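Local coordinates for sulfur oxidation protein soxB (Thermus thermophilus, PDB 2WDD) that is a manganese-containing thiosulfohydrolase that cleaves a sulfur-sulfur bond in the Sox sulfur oxidation pathway, at residues 63-66 and 72-75; 82-85 and 90-93; 84-89 and 288-293; 267-272 and 280-285; 373-378 and 553-558. One frame throughout, in Å; residues are numbered along the deposited sequence. Where two conformers were deposited one is given.

Contact 1: 63-66 and 72-75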
# COMPACT_ATOMS: atom_id res chain seq x y z
N GLY A 63 -5.64 -10.74 -5.60
CA GLY A 63 -4.42 -9.99 -5.83
C GLY A 63 -4.36 -9.53 -7.28
O GLY A 63 -3.57 -8.66 -7.64
N TYR A 64 -5.18 -10.15 -8.14
CA TYR A 64 -5.22 -9.82 -9.56
C TYR A 64 -6.65 -9.58 -10.07
O TYR A 64 -6.89 -9.60 -11.28
CB TYR A 64 -4.56 -10.93 -10.38
CG TYR A 64 -3.08 -11.08 -10.08
CD1 TYR A 64 -2.15 -10.19 -10.60
CD2 TYR A 64 -2.62 -12.08 -9.23
CE1 TYR A 64 -0.80 -10.32 -10.32
CE2 TYR A 64 -1.27 -12.23 -8.96
CZ TYR A 64 -0.37 -11.33 -9.50
OH TYR A 64 0.97 -11.48 -9.22
N LEU A 65 -7.57 -9.32 -9.14
CA LEU A 65 -8.96 -9.07 -9.50
C LEU A 65 -9.26 -7.58 -9.42
O LEU A 65 -8.90 -6.92 -8.45
CB LEU A 65 -9.91 -9.84 -8.55
CG LEU A 65 -9.68 -11.34 -8.49
CD1 LEU A 65 -10.42 -11.91 -7.28
CD2 LEU A 65 -10.17 -12.00 -9.77
N THR A 66 -9.97 -7.08 -10.43
CA THR A 66 -10.36 -5.68 -10.48
C THR A 66 -11.74 -5.56 -11.14
O THR A 66 -12.31 -6.55 -11.63
CB THR A 66 -9.37 -4.87 -11.35
OG1 THR A 66 -9.36 -5.42 -12.68
CG2 THR A 66 -7.96 -4.87 -10.74
N ARG A 72 -17.89 -9.91 -9.01
CA ARG A 72 -18.45 -11.24 -9.25
C ARG A 72 -17.77 -12.30 -8.40
O ARG A 72 -18.42 -13.19 -7.85
CB ARG A 72 -18.32 -11.59 -10.73
CG ARG A 72 -19.20 -10.75 -11.63
CD ARG A 72 -19.24 -11.32 -13.04
NE ARG A 72 -17.96 -11.21 -13.74
CZ ARG A 72 -17.64 -10.21 -14.56
NH1 ARG A 72 -18.50 -9.22 -14.76
NH2 ARG A 72 -16.47 -10.20 -15.20
N TYR A 73 -16.44 -12.22 -8.31
CA TYR A 73 -15.68 -13.22 -7.56
C TYR A 73 -16.16 -13.36 -6.13
O TYR A 73 -16.28 -14.46 -5.60
CB TYR A 73 -14.19 -12.86 -7.59
CG TYR A 73 -13.29 -13.89 -6.95
CD1 TYR A 73 -12.62 -14.84 -7.73
CD2 TYR A 73 -13.05 -13.88 -5.59
CE1 TYR A 73 -11.77 -15.76 -7.16
CE2 TYR A 73 -12.20 -14.80 -5.01
CZ TYR A 73 -11.58 -15.75 -5.79
OH TYR A 73 -10.71 -16.66 -5.21
N TYR A 74 -16.43 -12.22 -5.49
CA TYR A 74 -16.86 -12.19 -4.10
C TYR A 74 -18.37 -12.11 -3.91
O TYR A 74 -18.85 -12.05 -2.79
CB TYR A 74 -16.16 -11.04 -3.38
CG TYR A 74 -14.68 -11.30 -3.21
CD1 TYR A 74 -14.22 -12.29 -2.34
CD2 TYR A 74 -13.74 -10.60 -3.96
CE1 TYR A 74 -12.88 -12.55 -2.19
CE2 TYR A 74 -12.38 -10.87 -3.83
CZ TYR A 74 -11.96 -11.85 -2.94
OH TYR A 74 -10.62 -12.11 -2.80
N GLY A 75 -19.13 -12.09 -5.01
CA GLY A 75 -20.57 -12.02 -4.89
C GLY A 75 -21.06 -10.72 -4.29
O GLY A 75 -22.07 -10.69 -3.57

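Contact 2: 82-85 and 90-93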
# COMPACT_ATOMS: atom_id res chain seq x y z
N LEU A 82 -19.71 -1.91 -0.04
CA LEU A 82 -18.56 -2.79 -0.25
C LEU A 82 -18.06 -2.67 -1.70
O LEU A 82 -16.85 -2.67 -1.93
CB LEU A 82 -18.87 -4.25 0.09
CG LEU A 82 -17.68 -5.20 -0.00
CD1 LEU A 82 -16.47 -4.65 0.75
CD2 LEU A 82 -18.06 -6.59 0.54
N ALA A 83 -18.98 -2.56 -2.66
CA ALA A 83 -18.59 -2.42 -4.05
C ALA A 83 -17.77 -1.13 -4.24
O ALA A 83 -16.78 -1.11 -4.97
CB ALA A 83 -19.82 -2.40 -4.97
N TYR A 84 -18.18 -0.08 -3.54
CA TYR A 84 -17.47 1.21 -3.58
C TYR A 84 -16.01 1.05 -3.13
O TYR A 84 -15.10 1.60 -3.74
CB TYR A 84 -18.21 2.20 -2.67
CG TYR A 84 -17.47 3.48 -2.33
CD1 TYR A 84 -16.80 4.22 -3.30
CD2 TYR A 84 -17.52 4.00 -1.04
CE1 TYR A 84 -16.17 5.43 -2.98
CE2 TYR A 84 -16.87 5.17 -0.71
CZ TYR A 84 -16.21 5.90 -1.68
OH TYR A 84 -15.59 7.10 -1.34
N LEU A 85 -15.79 0.28 -2.07
CA LEU A 85 -14.43 0.05 -1.59
C LEU A 85 -13.63 -0.87 -2.52
O LEU A 85 -12.43 -0.69 -2.75
CB LEU A 85 -14.46 -0.62 -0.21
CG LEU A 85 -14.44 0.30 1.01
CD1 LEU A 85 -15.61 1.26 1.02
CD2 LEU A 85 -14.41 -0.54 2.29
N ASP A 90 -18.05 2.40 -11.16
CA ASP A 90 -18.94 3.43 -10.59
C ASP A 90 -18.27 4.30 -9.54
O ASP A 90 -18.96 4.93 -8.73
CB ASP A 90 -20.20 2.81 -9.97
CG ASP A 90 -20.90 1.83 -10.89
OD1 ASP A 90 -20.98 2.09 -12.11
OD2 ASP A 90 -21.43 0.82 -10.38
N PHE A 91 -16.95 4.36 -9.54
CA PHE A 91 -16.26 5.06 -8.47
C PHE A 91 -16.72 6.47 -8.11
O PHE A 91 -17.06 6.73 -6.95
CB PHE A 91 -14.74 5.02 -8.60
CG PHE A 91 -14.03 5.64 -7.43
CD1 PHE A 91 -13.87 4.94 -6.24
CD2 PHE A 91 -13.61 6.96 -7.49
CE1 PHE A 91 -13.24 5.53 -5.15
CE2 PHE A 91 -13.02 7.57 -6.40
CZ PHE A 91 -12.82 6.85 -5.22
N VAL A 92 -16.68 7.39 -9.07
CA VAL A 92 -17.05 8.75 -8.74
C VAL A 92 -18.47 8.82 -8.19
O VAL A 92 -18.72 9.48 -7.17
CB VAL A 92 -16.84 9.71 -9.91
CG1 VAL A 92 -17.38 11.10 -9.55
CG2 VAL A 92 -15.36 9.78 -10.29
N GLU A 93 -19.40 8.13 -8.86
CA GLU A 93 -20.79 8.14 -8.42
C GLU A 93 -20.91 7.63 -6.98
O GLU A 93 -21.60 8.25 -6.16
CB GLU A 93 -21.66 7.31 -9.36
CG GLU A 93 -21.71 7.84 -10.78
CD GLU A 93 -22.78 7.17 -11.63
OE1 GLU A 93 -23.95 7.13 -11.19
OE2 GLU A 93 -22.46 6.72 -12.75

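Contact 3: 84-89 and 288-293. With MN (manganese (II) ion), chain G.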
# COMPACT_ATOMS: atom_id res chain seq x y z
N TYR A 84 -18.18 -0.08 -3.54
CA TYR A 84 -17.47 1.21 -3.58
C TYR A 84 -16.01 1.05 -3.13
O TYR A 84 -15.10 1.60 -3.74
CB TYR A 84 -18.21 2.20 -2.67
CG TYR A 84 -17.47 3.48 -2.33
CD1 TYR A 84 -16.80 4.22 -3.30
CD2 TYR A 84 -17.52 4.00 -1.04
CE1 TYR A 84 -16.17 5.43 -2.98
CE2 TYR A 84 -16.87 5.17 -0.71
CZ TYR A 84 -16.21 5.90 -1.68
OH TYR A 84 -15.59 7.10 -1.34
N LEU A 85 -15.79 0.28 -2.07
CA LEU A 85 -14.43 0.05 -1.59
C LEU A 85 -13.63 -0.87 -2.52
O LEU A 85 -12.43 -0.69 -2.75
CB LEU A 85 -14.46 -0.62 -0.21
CG LEU A 85 -14.44 0.30 1.01
CD1 LEU A 85 -15.61 1.26 1.02
CD2 LEU A 85 -14.41 -0.54 2.29
N LEU A 86 -14.32 -1.89 -3.01
CA LEU A 86 -13.70 -3.01 -3.70
C LEU A 86 -13.24 -2.82 -5.13
O LEU A 86 -12.31 -3.49 -5.58
CB LEU A 86 -14.67 -4.19 -3.63
CG LEU A 86 -14.18 -5.61 -3.92
CD1 LEU A 86 -13.06 -6.00 -2.96
CD2 LEU A 86 -15.37 -6.59 -3.76
N SER A 87 -13.91 -1.95 -5.88
CA SER A 87 -13.64 -1.84 -7.30
C SER A 87 -13.69 -0.39 -7.81
O SER A 87 -14.31 0.47 -7.18
CB SER A 87 -14.75 -2.64 -8.01
OG SER A 87 -14.72 -2.52 -9.42
N TYR A 88 -13.09 -0.14 -8.97
CA TYR A 88 -13.14 1.18 -9.60
C TYR A 88 -14.51 1.40 -10.27
O TYR A 88 -14.84 2.52 -10.65
CB TYR A 88 -12.04 1.35 -10.67
CG TYR A 88 -12.22 0.50 -11.92
CD1 TYR A 88 -12.90 0.97 -13.03
CD2 TYR A 88 -11.68 -0.77 -11.97
CE1 TYR A 88 -13.07 0.15 -14.16
CE2 TYR A 88 -11.82 -1.57 -13.07
CZ TYR A 88 -12.52 -1.12 -14.16
OH TYR A 88 -12.62 -1.95 -15.25
N VAL A 89 -15.27 0.33 -10.49
CA VAL A 89 -16.57 0.46 -11.17
C VAL A 89 -17.46 1.45 -10.42
O VAL A 89 -17.58 1.38 -9.20
CB VAL A 89 -17.24 -0.93 -11.36
CG1 VAL A 89 -18.67 -0.78 -11.88
CG2 VAL A 89 -16.41 -1.78 -12.32
N HIS A 288 -1.87 -4.07 -0.56
CA HIS A 288 -3.04 -3.20 -0.51
C HIS A 288 -4.28 -3.87 -1.10
O HIS A 288 -5.14 -3.21 -1.68
CB HIS A 288 -2.75 -1.88 -1.26
CG HIS A 288 -1.67 -1.04 -0.64
ND1 HIS A 288 -1.53 0.30 -0.92
CD2 HIS A 288 -0.67 -1.35 0.23
CE1 HIS A 288 -0.50 0.79 -0.24
NE2 HIS A 288 0.03 -0.19 0.47
N ASP A 289 -4.38 -5.19 -0.91
CA ASP A 289 -5.50 -5.97 -1.44
C ASP A 289 -6.74 -5.92 -0.55
O ASP A 289 -6.68 -5.53 0.63
CB ASP A 289 -5.06 -7.42 -1.61
CG ASP A 289 -4.09 -7.60 -2.76
OD1 ASP A 289 -4.43 -7.17 -3.88
OD2 ASP A 289 -3.00 -8.17 -2.56
N LEU A 290 -7.87 -6.37 -1.12
CA LEU A 290 -9.13 -6.51 -0.38
C LEU A 290 -9.64 -7.93 -0.61
O LEU A 290 -9.67 -8.41 -1.75
CB LEU A 290 -10.19 -5.51 -0.88
CG LEU A 290 -10.12 -4.13 -0.22
CD1 LEU A 290 -10.77 -3.08 -1.11
CD2 LEU A 290 -10.75 -4.15 1.17
N THR A 291 -10.01 -8.61 0.48
CA THR A 291 -10.53 -9.98 0.40
C THR A 291 -11.81 -10.10 1.25
O THR A 291 -11.75 -10.46 2.42
CB THR A 291 -9.50 -11.01 0.89
OG1 THR A 291 -9.07 -10.67 2.21
CG2 THR A 291 -8.31 -11.05 -0.05
N PRO A 292 -12.98 -9.80 0.66
CA PRO A 292 -14.25 -9.88 1.39
C PRO A 292 -14.52 -11.26 1.96
O PRO A 292 -15.21 -11.39 2.98
CB PRO A 292 -15.27 -9.49 0.33
CG PRO A 292 -14.51 -8.51 -0.55
CD PRO A 292 -13.13 -9.15 -0.65
N ARG A 293 -13.93 -12.28 1.34
CA ARG A 293 -14.01 -13.66 1.81
C ARG A 293 -12.55 -14.10 1.85
O ARG A 293 -11.76 -13.70 0.98
CB ARG A 293 -14.79 -14.52 0.81
CG ARG A 293 -16.23 -14.09 0.60
CD ARG A 293 -16.99 -15.12 -0.21
NE ARG A 293 -18.28 -14.61 -0.69
CZ ARG A 293 -19.41 -14.65 0.01
NH1 ARG A 293 -19.42 -15.17 1.23
NH2 ARG A 293 -20.53 -14.18 -0.51
MN MN G . 1.88 -0.09 1.70
O HOH W 1 3.04 -1.51 0.72

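Contact 4: 267-272 and 280-285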
# COMPACT_ATOMS: atom_id res chain seq x y z
N GLN A 267 0.94 -12.35 -2.48
CA GLN A 267 1.33 -13.48 -3.32
C GLN A 267 2.46 -14.25 -2.65
O GLN A 267 2.49 -15.48 -2.68
CB GLN A 267 1.75 -13.01 -4.71
CG GLN A 267 0.65 -12.23 -5.44
CD GLN A 267 -0.67 -13.00 -5.48
OE1 GLN A 267 -0.70 -14.15 -5.91
NE2 GLN A 267 -1.75 -12.36 -5.04
N LEU A 268 3.37 -13.52 -2.01
CA LEU A 268 4.44 -14.18 -1.29
C LEU A 268 3.85 -14.94 -0.09
O LEU A 268 4.24 -16.07 0.20
CB LEU A 268 5.50 -13.18 -0.85
CG LEU A 268 6.68 -13.73 -0.05
CD1 LEU A 268 7.29 -14.96 -0.75
CD2 LEU A 268 7.72 -12.62 0.13
N ASP A 269 2.87 -14.34 0.58
CA ASP A 269 2.21 -15.03 1.68
C ASP A 269 1.57 -16.33 1.17
O ASP A 269 1.60 -17.34 1.87
CB ASP A 269 1.13 -14.15 2.29
CG ASP A 269 1.70 -13.05 3.18
OD1 ASP A 269 2.81 -13.24 3.72
OD2 ASP A 269 0.98 -12.05 3.38
N ALA A 270 0.96 -16.28 -0.01
CA ALA A 270 0.31 -17.49 -0.55
C ALA A 270 1.34 -18.58 -0.81
O ALA A 270 1.08 -19.76 -0.57
CB ALA A 270 -0.48 -17.17 -1.82
N ALA A 271 2.52 -18.18 -1.29
CA ALA A 271 3.59 -19.15 -1.56
C ALA A 271 4.05 -19.77 -0.24
O ALA A 271 4.28 -20.98 -0.17
CB ALA A 271 4.75 -18.47 -2.27
N LEU A 272 4.15 -18.96 0.81
CA LEU A 272 4.56 -19.45 2.12
C LEU A 272 3.53 -20.41 2.71
O LEU A 272 3.89 -21.35 3.42
CB LEU A 272 4.80 -18.29 3.08
CG LEU A 272 6.03 -17.42 2.77
CD1 LEU A 272 6.06 -16.22 3.70
CD2 LEU A 272 7.31 -18.25 2.90
N ASP A 280 -2.19 -20.95 10.42
CA ASP A 280 -3.62 -21.11 10.24
C ASP A 280 -4.28 -19.95 9.51
O ASP A 280 -5.24 -20.13 8.77
CB ASP A 280 -4.30 -21.35 11.58
CG ASP A 280 -3.72 -22.56 12.30
OD1 ASP A 280 -3.63 -23.63 11.67
OD2 ASP A 280 -3.25 -22.39 13.45
N LEU A 281 -3.76 -18.75 9.74
CA LEU A 281 -4.32 -17.56 9.13
C LEU A 281 -3.18 -16.60 8.86
O LEU A 281 -2.27 -16.48 9.68
CB LEU A 281 -5.29 -16.90 10.11
CG LEU A 281 -5.85 -15.52 9.77
CD1 LEU A 281 -6.73 -15.60 8.52
CD2 LEU A 281 -6.63 -14.92 10.95
N ILE A 282 -3.25 -15.90 7.73
CA ILE A 282 -2.28 -14.86 7.39
C ILE A 282 -3.08 -13.59 7.16
O ILE A 282 -4.05 -13.61 6.39
CB ILE A 282 -1.43 -15.17 6.12
CG1 ILE A 282 -0.57 -16.42 6.33
CG2 ILE A 282 -0.50 -13.98 5.80
CD1 ILE A 282 0.09 -16.94 5.07
N LEU A 283 -2.67 -12.50 7.82
CA LEU A 283 -3.24 -11.17 7.66
C LEU A 283 -2.19 -10.51 6.75
O LEU A 283 -1.07 -10.21 7.19
CB LEU A 283 -3.36 -10.46 9.02
CG LEU A 283 -4.32 -11.19 9.98
CD1 LEU A 283 -4.37 -10.52 11.35
CD2 LEU A 283 -5.74 -11.32 9.36
N SER A 284 -2.55 -10.38 5.48
CA SER A 284 -1.63 -9.93 4.43
C SER A 284 -1.66 -8.44 4.10
O SER A 284 -2.62 -7.96 3.50
CB SER A 284 -1.88 -10.70 3.12
OG SER A 284 -1.61 -12.09 3.25
N GLY A 285 -0.58 -7.75 4.44
CA GLY A 285 -0.44 -6.34 4.11
C GLY A 285 0.42 -6.20 2.87
O GLY A 285 0.63 -7.15 2.13
O HOH W 2 1.72 -9.46 3.34

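Contact 5: 373-378 and 553-558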
# COMPACT_ATOMS: atom_id res chain seq x y z
N LYS A 373 -4.20 7.02 -8.66
CA LYS A 373 -2.81 6.58 -8.66
C LYS A 373 -2.56 5.11 -8.97
O LYS A 373 -1.62 4.77 -9.67
CB LYS A 373 -2.20 6.87 -7.27
CG LYS A 373 -0.84 6.21 -7.04
CD LYS A 373 0.26 7.01 -7.72
CE LYS A 373 1.63 6.32 -7.65
NZ LYS A 373 2.71 7.29 -7.98
N ARG A 374 -3.38 4.23 -8.41
CA ARG A 374 -3.15 2.80 -8.57
C ARG A 374 -3.52 2.19 -9.91
O ARG A 374 -4.60 2.45 -10.43
CB ARG A 374 -3.80 2.02 -7.43
CG ARG A 374 -3.22 2.31 -6.05
CD ARG A 374 -2.95 1.03 -5.29
NE ARG A 374 -2.29 0.03 -6.12
CZ ARG A 374 -2.58 -1.27 -6.10
NH1 ARG A 374 -1.93 -2.11 -6.89
NH2 ARG A 374 -3.50 -1.74 -5.27
N ASP A 375 -2.61 1.38 -10.44
CA ASP A 375 -2.81 0.67 -11.71
C ASP A 375 -1.51 -0.06 -12.03
O ASP A 375 -0.43 0.39 -11.65
CB ASP A 375 -3.12 1.64 -12.86
CG ASP A 375 -3.50 0.91 -14.14
OD1 ASP A 375 -4.58 0.30 -14.14
OD2 ASP A 375 -2.70 0.86 -15.11
N THR A 376 -1.57 -1.14 -12.80
CA THR A 376 -0.31 -1.78 -13.16
C THR A 376 0.60 -0.84 -13.96
O THR A 376 1.82 -0.84 -13.78
CB THR A 376 -0.58 -3.04 -14.01
OG1 THR A 376 -1.41 -3.94 -13.28
CG2 THR A 376 0.75 -3.74 -14.39
N LEU A 377 0.00 -0.09 -14.89
CA LEU A 377 0.77 0.64 -15.87
C LEU A 377 0.67 2.15 -15.98
O LEU A 377 1.61 2.80 -16.45
CB LEU A 377 0.44 0.09 -17.27
CG LEU A 377 0.61 -1.42 -17.44
CD1 LEU A 377 0.05 -1.84 -18.80
CD2 LEU A 377 2.09 -1.80 -17.32
N TYR A 378 -0.52 2.68 -15.69
CA TYR A 378 -0.76 4.08 -15.99
C TYR A 378 -1.79 4.68 -15.04
O TYR A 378 -2.74 4.02 -14.65
CB TYR A 378 -1.31 4.18 -17.43
CG TYR A 378 -1.91 5.52 -17.77
CD1 TYR A 378 -1.12 6.55 -18.26
CD2 TYR A 378 -3.27 5.76 -17.59
CE1 TYR A 378 -1.66 7.81 -18.51
CE2 TYR A 378 -3.82 7.02 -17.83
CZ TYR A 378 -3.00 8.03 -18.31
OH TYR A 378 -3.54 9.28 -18.56
N ARG A 553 -4.80 -8.60 -23.47
CA ARG A 553 -5.68 -8.12 -22.39
C ARG A 553 -6.44 -6.90 -22.84
O ARG A 553 -5.96 -6.14 -23.68
CB ARG A 553 -4.85 -7.71 -21.16
CG ARG A 553 -3.84 -8.72 -20.67
CD ARG A 553 -4.50 -9.85 -19.91
NE ARG A 553 -3.47 -10.69 -19.31
CZ ARG A 553 -2.73 -11.55 -20.00
NH1 ARG A 553 -2.94 -11.72 -21.30
NH2 ARG A 553 -1.78 -12.25 -19.39
N ASN A 554 -7.57 -6.64 -22.19
CA ASN A 554 -8.30 -5.41 -22.41
C ASN A 554 -7.82 -4.45 -21.33
O ASN A 554 -7.92 -4.75 -20.15
CB ASN A 554 -9.79 -5.66 -22.23
CG ASN A 554 -10.41 -6.31 -23.44
OD1 ASN A 554 -9.97 -6.06 -24.56
ND2 ASN A 554 -11.36 -7.20 -23.21
N TYR A 555 -7.28 -3.31 -21.74
CA TYR A 555 -6.80 -2.33 -20.79
C TYR A 555 -7.98 -1.46 -20.37
O TYR A 555 -8.65 -0.88 -21.22
CB TYR A 555 -5.67 -1.49 -21.38
CG TYR A 555 -5.10 -0.57 -20.36
CD1 TYR A 555 -4.23 -1.06 -19.38
CD2 TYR A 555 -5.59 0.72 -20.21
CE1 TYR A 555 -3.78 -0.23 -18.35
CE2 TYR A 555 -5.14 1.55 -19.19
CZ TYR A 555 -4.24 1.06 -18.25
OH TYR A 555 -3.82 1.85 -17.20
N ARG A 556 -8.27 -1.43 -19.07
CA ARG A 556 -9.46 -0.72 -18.60
C ARG A 556 -9.19 0.66 -18.02
O ARG A 556 -8.15 0.89 -17.41
CB ARG A 556 -10.21 -1.56 -17.55
CG ARG A 556 -10.61 -2.94 -18.05
CD ARG A 556 -11.67 -2.83 -19.14
NE ARG A 556 -12.83 -2.09 -18.66
CZ ARG A 556 -13.82 -2.63 -17.95
NH1 ARG A 556 -13.79 -3.93 -17.66
NH2 ARG A 556 -14.83 -1.88 -17.52
N LEU A 557 -10.19 1.53 -18.13
CA LEU A 557 -10.12 2.86 -17.55
C LEU A 557 -11.39 3.14 -16.76
O LEU A 557 -12.48 2.70 -17.11
CB LEU A 557 -10.00 3.92 -18.64
CG LEU A 557 -8.67 3.97 -19.39
CD1 LEU A 557 -8.82 4.93 -20.57
CD2 LEU A 557 -7.54 4.44 -18.47
N PRO A 558 -11.26 3.96 -15.72
CA PRO A 558 -12.46 4.32 -14.96
C PRO A 558 -13.16 5.50 -15.62
O PRO A 558 -12.64 6.09 -16.57
CB PRO A 558 -11.88 4.81 -13.63
CG PRO A 558 -10.57 5.45 -14.05
CD PRO A 558 -10.03 4.55 -15.14
O HOH W 3 -5.29 3.46 -15.56

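Contact 1: 63-66 and 72-75
L65 lays one methyl over the face of the Y73 ring. The contact folds the loop 63-66 back on the last turn of helix 67-74, which ends in a Schellman motif.

The tight part rests on a single atom, L65 CD1. It stands 3.6 Å from the centroid of the Y73 ring and 18° off the ring normal, a clear CH-pi contact. Among the ring atoms Y73 CG is nearest, 3.5 Å from L65 CD1, so the methyl is shifted toward the root of the ring. The two side chains cross at about a right angle. The chi1 of Y73, -175°, swings the ring away from its own backbone N and brings one face under L65 CD1.

The second ring is held more loosely. Y74 CE2 is 4.1 Å from L65 CD1, and the methyl comes at this ring obliquely. Y74 is nevertheless buried. Y73 CD2 stands 3.4 Å above the middle of the Y74 ring, and P292 also packs against it.

The solvent side is that of Y73, which is exposed, although P62 touches it. L65 is partly exposed. The contact lies away from the manganese site and joins loop to helix by apolar packing alone.

After the two tyrosines, G75 takes a positive phi of 66°, and G75 N donates to R72 O at 3.1 Å.

Contact 2: 82-85 and 90-93
The backbones come nearest at Y84 and F91, whose CA atoms lie 6.3 Å apart where helix 81-86 gives way, through a short linker, to helix 91-98. This is a compact helix-loop-helix connection, and one pair of aromatic rings meets across it.

Y84 comes from the end of the first helix and F91 from the first turn of the second. They meet at their CE1 atoms, with Y84 CE1 3.6 Å from F91 CE1. The next approach is Y84 CE1 to F91 CD1, at 4.0 Å. The rings meet obliquely. Their planes are inclined at 33° and the centroids are 5.7 Å apart, so only neighbouring corners touch. Both residues carry CG anti to the backbone N (chi1 167° for Y84, -175° for F91). This brings the ends of both rings toward the opposite segment.

Both residues are buried. Helix 91-98 covers more of Y84 through L94 and A95, while M47 packs on F91. The loop residues Y45 and L335 also touch Y84.

D90 occupies the N-cap position of the second helix, but its side chain makes no capping bond. Its carboxylate is turned to R78 instead, in a salt bridge.

The contact is apolar and lies away from the manganese site. The one polar end of the ring pair is satisfied elsewhere: Y84 OH is hydrogen-bonded to the backbone O of G99.

Contact 3: 84-89 and 288-293
L86 sets CD1 against L290 and both methyls against P292, joining the end of helix 81-86 to the loop that carries H288. The loop follows strand 281-284 in what is probably the metallophosphoesterase-type domain of this 5'-nucleotidase relative.

L86 CD1 reaches the root of L290, 3.6 Å from L290 CB. The same methyl is 3.8 Å from P292 CG, and L86 CD2 is equally near that proline carbon. P292 CG therefore faces both methyls. L86 runs obliquely to both partners. A chi1 of -164° turns its side chain away from its backbone N and carries the methyls across to the loop.

L290 reaches back with CD1. This methyl lies against the helix backbone, 3.3 Å from L85 O, a carbonyl whose hydrogen bond comes from K310 NZ.

All four touching residues are buried. Beyond the helix, S87 OG accepts from V89 N in an ST turn.

The metal site lies at the start of segment 288-293, near the strand. D36, H38 and D132 bind the same manganese ion as H288, whose NE2 is 2.2 Å from the metal. The fifth ligand is water 1, its O 2.1 Å from the manganese.

Contact 4: 267-272 and 280-285
D269 sets its carboxylate against the CG2 methyl of I282, with OD2 meeting the S284 hydroxyl. The methyl I282 CG2 is 3.4 Å from D269 OD2, a polar-apolar contact. I282 CD1 comes within 3.6 Å of D269 O.

The polar link is short. S284 OG donates to D269 OD2 at 2.6 Å. It comes from the anti side of that oxygen, 25° out of the carboxylate plane. S284 was deposited in two conformers, and this bond belongs to the one described here. The torsion chi1 of D269 (-76°) sets CG beside its own backbone N and presents the carboxylate to the strand.

Water 2 adds a second link. It is 2.7 Å from D269 OD2 and 2.8 Å from G285 O and is placed to donate to both, though it has more acceptors within reach than protons.

The contact belongs to a beta-alpha-beta unit formed by strand 257-262, helix 266-273 and strand 281-284. D269 pins the helix to the second strand through OD2. Its OD1 is hydrogen-bonded to S262 OG, at the end of the first strand, and to N264 ND2 in the loop after it.

The D269 side chain is about 7 Å from those of the manganese ligands H263 and H286. A buried carboxylate with donors on both oxygens would probably stay ionised and fixed in rotation.

Contact 5: 373-378 and 553-558
Y555 brings its hydroxyl over the carboxylate of D375, and Y555 OH donates to D375 OD2 at 2.6 Å. The donor stands well above the carboxylate plane, 57° out of it. D375 OD2 in turn lies at the edge of the Y555 ring, near its plane. Ring and carboxylate are almost perpendicular, at 82°.

The same hydroxyl accepts from water 3, which is 2.7 Å from Y555 OH and 2.8 Å from Y378 O. Two apolar groups lie close by. Y378 CB is 3.4 Å from Y555 OH, and L377 CD1 sits obliquely 4.2 Å from Y555 CE1.

What holds D375 in place is its own loop. L377 N and Y378 N both donate to D375 OD2, each at 2.9 Å, in an Asx turn and an Asx motif. Y378 N is met by the anti lone pair of D375 OD2, while L377 N approaches from the opposite face to Y555 OH. Three donors therefore grip one oxygen. With chi1 at -173°, the D375 side chain extends away from its backbone N and turns the carboxylate to meet them.

The loop leads into helix 380-392 in the part related to the 5'-nucleotidase C-terminal domain, and Y555 lies on the chain that follows strand 548-550. The contact thus ties this late segment to the loop before helix 380-392.

Further out, N51 ND2 donates to D375 OD1 and R468 NH2 to D375 O. The far end of Y378 is held too, its OH hydrogen-bonded to Q383 OE1.

Overall arrangement
From the N terminus, contact 1 closes a short loop round helix 67-74. Contact 2 then closes the linker between helices 81-86 and 91-98. Contact 3 starts from the same helix 81-86, with Y84 and L85 in common, but spans nearly 200 residues to the loop after strand 281-284. Contact 4 is nested inside that long loop, and the chain after its strand leads into segment 288-293. Contact 5 opens after all the others and closes another long loop, to the chain beyond strand 548-550. The parts also touch. The loop before helix 67-74 meets the metal-site loop through G63 and D289, and helix 266-273 through Y64 and Q267. Y88 of contact 3 packs on R556 of contact 5.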